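Local coordinates for phage tail sheath protein (Desulfitobacterium hafniense, PDB 3HXL) that probably polymerises with copies of itself into the contractile sheath around a phage-type tail tube, at residues N115-V120 / N156-F161; A277-S282 / N388-I393. All blocks are in the same frame, centred on the assembly; numbering follows the deposited sequence.

In the fold
The two contacts lie on opposite sides of the chain's centre, with about 32 Å between their nearest atoms, and they share no helix or strand. Contact 1 is buried. It joins strand 117-123 to the start of strand 159-162, in another sheet of the beta-sandwich domain, and to the loop before it, mainly by apolar side chains, with no hydrogen bond across. Contact 2 is only partly buried. It bridges two family regions, with a loop of the subtilisin-like region meeting the end of helix 373-392 in the C-terminal region. There a small apolar patch works together with one straight hydrogen bond. Contact 1 is packing within a domain, whereas contact 2 is a joint between regions.

Contact 1. Residues N115-V120 / N156-F161; sequences NDITLV and NDWVIF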
loop_
_atom_site.group_PDB
_atom_site.type_symbol
_atom_site.label_atom_id
_atom_site.label_comp_id
_atom_site.label_asym_id
_atom_site.label_seq_id
_atom_site.Cartn_x
_atom_site.Cartn_y
_atom_site.Cartn_z
ATOM N N ASN A 115 23.007 -3.241 15.311
ATOM C CA ASN A 115 23.803 -2.801 16.454
ATOM C C ASN A 115 23.106 -3.041 17.796
ATOM O O ASN A 115 23.697 -2.823 18.854
ATOM C CB ASN A 115 24.170 -1.319 16.330
ATOM C CG ASN A 115 24.913 -1.002 15.047
ATOM O OD1 ASN A 115 25.837 -1.721 14.649
ATOM N ND2 ASN A 115 24.522 0.088 14.397
ATOM N N ASP A 116 21.852 -3.484 17.761
ATOM C CA ASP A 116 21.121 -3.759 18.997
ATOM C C ASP A 116 21.259 -5.231 19.363
ATOM O O ASP A 116 20.610 -5.719 20.288
ATOM C CB ASP A 116 19.632 -3.433 18.851
ATOM C CG ASP A 116 19.376 -1.971 18.547
ATOM O OD1 ASP A 116 20.209 -1.125 18.925
ATOM O OD2 ASP A 116 18.326 -1.670 17.941
ATOM N N ILE A 117 22.097 -5.939 18.617
ATOM C CA ILE A 117 22.318 -7.357 18.860
ATOM C C ILE A 117 23.609 -7.540 19.647
ATOM O O ILE A 117 24.601 -6.855 19.397
ATOM C CB ILE A 117 22.430 -8.132 17.534
ATOM C CG1 ILE A 117 21.233 -7.799 16.637
ATOM C CG2 ILE A 117 22.468 -9.635 17.811
ATOM C CD1 ILE A 117 21.280 -8.456 15.272
ATOM N N THR A 118 23.590 -8.461 20.601
ATOM C CA THR A 118 24.773 -8.736 21.406
ATOM C C THR A 118 24.965 -10.236 21.562
ATOM O O THR A 118 24.018 -10.970 21.846
ATOM C CB THR A 118 24.667 -8.100 22.810
ATOM O OG1 THR A 118 24.585 -6.676 22.686
ATOM C CG2 THR A 118 25.891 -8.452 23.652
ATOM N N LEU A 119 26.201 -10.679 21.367
ATOM C CA LEU A 119 26.543 -12.091 21.482
ATOM C C LEU A 119 27.024 -12.418 22.892
ATOM O O LEU A 119 27.777 -11.656 23.494
ATOM C CB LEU A 119 27.646 -12.446 20.483
ATOM C CG LEU A 119 28.294 -13.819 20.668
ATOM C CD1 LEU A 119 27.307 -14.907 20.289
ATOM C CD2 LEU A 119 29.549 -13.912 19.815
ATOM N N VAL A 120 26.574 -13.557 23.405
ATOM C CA VAL A 120 26.963 -14.025 24.728
ATOM C C VAL A 120 27.357 -15.498 24.620
ATOM O O VAL A 120 26.571 -16.328 24.151
ATOM C CB VAL A 120 25.802 -13.875 25.743
ATOM C CG1 VAL A 120 26.205 -14.470 27.093
ATOM C CG2 VAL A 120 25.447 -12.402 25.913
ATOM N N ASN A 156 20.119 -18.165 13.078
ATOM C CA ASN A 156 18.806 -17.916 13.669
ATOM C C ASN A 156 18.139 -16.772 12.912
ATOM O O ASN A 156 18.630 -16.358 11.864
ATOM C CB ASN A 156 18.922 -17.599 15.167
ATOM C CG ASN A 156 19.877 -16.459 15.463
ATOM O OD1 ASN A 156 19.756 -15.365 14.917
ATOM N ND2 ASN A 156 20.828 -16.712 16.355
ATOM N N ASP A 157 17.026 -16.258 13.426
ATOM C CA ASP A 157 16.330 -15.183 12.728
ATOM C C ASP A 157 17.038 -13.834 12.831
ATOM O O ASP A 157 16.612 -12.856 12.213
ATOM C CB ASP A 157 14.893 -15.039 13.242
ATOM C CG ASP A 157 14.101 -16.328 13.143
ATOM O OD1 ASP A 157 14.265 -17.068 12.149
ATOM O OD2 ASP A 157 13.294 -16.594 14.061
ATOM N N TRP A 158 18.125 -13.775 13.592
ATOM C CA TRP A 158 18.839 -12.512 13.762
ATOM C C TRP A 158 20.257 -12.444 13.219
ATOM O O TRP A 158 20.678 -11.400 12.719
ATOM C CB TRP A 158 18.870 -12.132 15.235
ATOM C CG TRP A 158 17.531 -11.826 15.781
ATOM C CD1 TRP A 158 16.674 -12.690 16.398
ATOM C CD2 TRP A 158 16.881 -10.555 15.757
ATOM N NE1 TRP A 158 15.524 -12.028 16.771
ATOM C CE2 TRP A 158 15.627 -10.716 16.391
ATOM C CE3 TRP A 158 17.240 -9.292 15.269
ATOM C CZ2 TRP A 158 14.725 -9.658 16.542
ATOM C CZ3 TRP A 158 16.343 -8.240 15.421
ATOM C CH2 TRP A 158 15.100 -8.431 16.056
ATOM N N VAL A 159 21.002 -13.541 13.330
ATOM C CA VAL A 159 22.379 -13.547 12.855
ATOM C C VAL A 159 22.816 -14.826 12.157
ATOM O O VAL A 159 22.154 -15.865 12.235
ATOM C CB VAL A 159 23.374 -13.302 14.010
ATOM C CG1 VAL A 159 23.070 -11.979 14.691
ATOM C CG2 VAL A 159 23.307 -14.449 15.009
ATOM N N ILE A 160 23.952 -14.719 11.475
ATOM C CA ILE A 160 24.563 -15.827 10.759
ATOM C C ILE A 160 25.921 -16.046 11.420
ATOM O O ILE A 160 26.668 -15.092 11.636
ATOM C CB ILE A 160 24.796 -15.488 9.263
ATOM C CG1 ILE A 160 23.459 -15.198 8.568
ATOM C CG2 ILE A 160 25.522 -16.635 8.579
ATOM C CD1 ILE A 160 22.516 -16.384 8.518
ATOM N N PHE A 161 26.228 -17.294 11.750
ATOM C CA PHE A 161 27.500 -17.617 12.388
ATOM C C PHE A 161 28.513 -18.052 11.339
ATOM O O PHE A 161 28.185 -18.808 10.424
ATOM C CB PHE A 161 27.305 -18.737 13.409
ATOM C CG PHE A 161 26.371 -18.381 14.525
ATOM C CD1 PHE A 161 26.775 -17.522 15.539
ATOM C CD2 PHE A 161 25.078 -18.890 14.553
ATOM C CE1 PHE A 161 25.905 -17.179 16.570
ATOM C CE2 PHE A 161 24.197 -18.554 15.580
ATOM C CZ PHE A 161 24.610 -17.698 16.589
#
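Ile117, at the start of its strand, meets Trp158 and Val159, where the second segment turns into strand 159-162. The first segment begins with Asn115 and Asp116 in a short 3-10 turn that stays clear of residues 156-161. Asn115 OD1 is hydrogen-bonded to the backbone N of Gly178, and Asp116 makes a salt bridge with Arg113. Ile117 carries the contact with both of its branches. Its CG2 lies 3.9 Å from Val159 CG1. The longer branch has CG1 anti to the carbonyl carbon (chi1 -51°) and is extended beyond it (chi2 177°), which carries CD1 toward Val159 and Trp158. CD1 comes to the same methyl group from the same side, 4.0 Å from Val159 CG1. The Ile117 and Val159 side chains run alongside each other, pointing opposite ways. Ile117 CD1 also lies against Trp158 O at 3.9 Å, a van der Waals contact. It approaches the indole obliquely, 4.1 Å from Trp158 CE3. Further on, Leu119 packs on Leu103 and Val105 of strand 103-107, on the facing sheet.

No hydrogen bond crosses the contact. The polar work is done inside segment 156-161, where Asn156 OD1 accepts from two backbone groups, Trp158 N at 2.6 Å and Val159 N at 2.7 Å. The first donor lies in the carbonyl plane and the second is tilted 30° from it. This Asx turn and Asx motif probably help to fix the bend that sets Trp158 and Val159 against Ile117.

The contact is characteristic of a beta-sandwich interior. Strand 117-123 pairs with strands 131-137 and 170-174 in one sheet. Strand 159-162 is an outer strand of the other sheet, beside strand 103-107, whose Val105 also touches Val159. Trp158 packs on Val137 and Leu142, and its ring meets that of Trp44.

Contact 2. Residues A277-S282 / N388-I393; sequences ARVNES and NTLQDI
Asn280 and Val279 of a loop meet Ile393 where helix 373-392 ends. The tight part is a hydrogen bond beside a small apolar patch. Asn280 ND2 donates to the backbone O of Ile393 at 2.8 Å, and the bond is nearly straight at 171°. Donor and acceptor groups are well aligned. The amide nitrogen lies in the carbonyl plane of Ile393, and Ile393 O is only 2° out of the amide plane of Asn280. In Asn280, CG is turned over its own backbone (chi1 58°), which brings the amide to the helix end. Its CB also lies 3.4 Å from Ile393 O.

Beside this bond, Val279 CG2 packs on Ile393 CD1 at 3.6 Å, and the two side chains meet at a slant. The same methyl group reaches the helix itself more loosely, at 4.2 Å from Leu390 CD2. Leu390 is buried, while Val279, Asn280 and Ile393 are partly exposed.

The loose side is polar. Arg278 is exposed and makes no contact with residues 388-393. It pairs within its own loop, with NE 3.2 Å from Glu281 OE2 in a salt bridge. The backbone N of Arg278 donates to Glu281 OE1, which it meets from above the carboxylate plane. These bonds brace the type I turn from Arg278 to Glu281, closed by Glu281 N to Arg278 O at 2.9 Å. The turn holds Val279 and Asn280 at its two middle positions, facing the helix end.

The loop follows helix 263-276, and its backbone is also held by helix 344-364, through Arg345 to Asn280 O and Arg348 to Glu281 O. Leu390 packs on Ile353 of that helix, and Leu30 touches Leu390 and Ile393. Helix 344-364 thus borders both halves of this junction between the subtilisin-like and C-terminal regions.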
loop_
_atom_site.group_PDB
_atom_site.type_symbol
_atom_site.label_atom_id
_atom_site.label_comp_id
_atom_site.label_asym_id
_atom_site.label_seq_id
_atom_site.Cartn_x
_atom_site.Cartn_y
_atom_site.Cartn_z
ATOM N N ALA A 277 -11.232 2.157 1.500
ATOM C CA ALA A 277 -12.557 2.720 1.252
ATOM C C ALA A 277 -13.273 1.943 0.145
ATOM O O ALA A 277 -12.662 1.575 -0.860
ATOM C CB ALA A 277 -12.431 4.200 0.862
ATOM N N ARG A 278 -14.568 1.691 0.344
ATOM C CA ARG A 278 -15.383 0.966 -0.633
ATOM C C ARG A 278 -15.822 1.929 -1.725
ATOM O O ARG A 278 -15.757 3.148 -1.545
ATOM C CB ARG A 278 -16.634 0.378 0.035
ATOM C CG ARG A 278 -16.384 -0.427 1.297
ATOM C CD ARG A 278 -17.697 -0.969 1.861
ATOM N NE ARG A 278 -17.585 -1.349 3.268
ATOM C CZ ARG A 278 -16.760 -2.282 3.733
ATOM N NH1 ARG A 278 -15.967 -2.946 2.903
ATOM N NH2 ARG A 278 -16.722 -2.545 5.032
ATOM N N VAL A 279 -16.291 1.394 -2.850
ATOM C CA VAL A 279 -16.729 2.241 -3.955
ATOM C C VAL A 279 -17.924 3.122 -3.618
ATOM O O VAL A 279 -18.256 4.037 -4.368
ATOM C CB VAL A 279 -17.062 1.400 -5.213
ATOM C CG1 VAL A 279 -15.804 0.722 -5.715
ATOM C CG2 VAL A 279 -18.141 0.369 -4.897
ATOM N N ASN A 280 -18.572 2.850 -2.490
ATOM C CA ASN A 280 -19.718 3.655 -2.079
ATOM C C ASN A 280 -19.375 4.512 -0.862
ATOM O O ASN A 280 -20.257 5.139 -0.276
ATOM C CB ASN A 280 -20.919 2.753 -1.752
ATOM C CG ASN A 280 -20.613 1.736 -0.663
ATOM O OD1 ASN A 280 -19.531 1.736 -0.079
ATOM N ND2 ASN A 280 -21.575 0.862 -0.383
ATOM N N GLU A 281 -18.097 4.541 -0.486
ATOM C CA GLU A 281 -17.667 5.315 0.680
ATOM C C GLU A 281 -16.757 6.497 0.363
ATOM O O GLU A 281 -15.891 6.420 -0.509
ATOM C CB GLU A 281 -16.946 4.416 1.695
ATOM C CG GLU A 281 -17.744 3.210 2.186
ATOM C CD GLU A 281 -16.971 2.373 3.198
ATOM O OE1 GLU A 281 -15.715 2.353 3.126
ATOM O OE2 GLU A 281 -17.620 1.720 4.058
ATOM N N SER A 282 -16.962 7.589 1.092
ATOM C CA SER A 282 -16.161 8.800 0.933
ATOM C C SER A 282 -15.467 9.081 2.261
ATOM O O SER A 282 -16.047 8.862 3.327
ATOM C CB SER A 282 -17.055 9.986 0.555
ATOM O OG SER A 282 -16.369 11.210 0.739
ATOM N N ASN A 388 -26.394 -2.919 -11.935
ATOM C CA ASN A 388 -27.472 -3.016 -10.958
ATOM C C ASN A 388 -26.900 -3.294 -9.572
ATOM O O ASN A 388 -27.428 -2.817 -8.568
ATOM C CB ASN A 388 -28.472 -4.107 -11.352
ATOM C CG ASN A 388 -29.389 -3.668 -12.476
ATOM O OD1 ASN A 388 -29.796 -2.504 -12.536
ATOM N ND2 ASN A 388 -29.734 -4.594 -13.362
ATOM N N THR A 389 -25.814 -4.059 -9.521
ATOM C CA THR A 389 -25.168 -4.379 -8.253
ATOM C C THR A 389 -24.575 -3.117 -7.629
ATOM O O THR A 389 -24.601 -2.944 -6.407
ATOM C CB THR A 389 -24.051 -5.421 -8.447
ATOM O OG1 THR A 389 -24.614 -6.623 -8.982
ATOM C CG2 THR A 389 -23.371 -5.737 -7.122
ATOM N N LEU A 390 -24.037 -2.235 -8.469
ATOM C CA LEU A 390 -23.461 -0.986 -7.981
ATOM C C LEU A 390 -24.565 -0.098 -7.426
ATOM O O LEU A 390 -24.376 0.605 -6.434
ATOM C CB LEU A 390 -22.733 -0.240 -9.107
ATOM C CG LEU A 390 -21.350 -0.753 -9.515
ATOM C CD1 LEU A 390 -20.804 0.085 -10.664
ATOM C CD2 LEU A 390 -20.412 -0.667 -8.316
ATOM N N GLN A 391 -25.725 -0.131 -8.074
ATOM C CA GLN A 391 -26.849 0.678 -7.629
ATOM C C GLN A 391 -27.418 0.136 -6.321
ATOM O O GLN A 391 -27.863 0.906 -5.470
ATOM C CB GLN A 391 -27.932 0.705 -8.706
ATOM C CG GLN A 391 -29.092 1.633 -8.396
ATOM C CD GLN A 391 -30.011 1.808 -9.586
ATOM O OE1 GLN A 391 -30.523 0.832 -10.137
ATOM N NE2 GLN A 391 -30.222 3.055 -9.992
ATOM N N ASP A 392 -27.393 -1.185 -6.162
ATOM C CA ASP A 392 -27.902 -1.815 -4.946
ATOM C C ASP A 392 -27.073 -1.452 -3.719
ATOM O O ASP A 392 -27.605 -1.367 -2.611
ATOM C CB ASP A 392 -27.930 -3.339 -5.081
ATOM C CG ASP A 392 -28.931 -3.817 -6.110
ATOM O OD1 ASP A 392 -30.008 -3.193 -6.236
ATOM O OD2 ASP A 392 -28.648 -4.831 -6.784
ATOM N N ILE A 393 -25.769 -1.259 -3.909
ATOM C CA ILE A 393 -24.898 -0.900 -2.795
ATOM C C ILE A 393 -24.765 0.605 -2.690
ATOM O O ILE A 393 -23.893 1.114 -1.984
ATOM C CB ILE A 393 -23.485 -1.496 -2.937
ATOM C CG1 ILE A 393 -22.771 -0.883 -4.144
ATOM C CG2 ILE A 393 -23.572 -3.013 -3.062
ATOM C CD1 ILE A 393 -21.308 -1.258 -4.223
#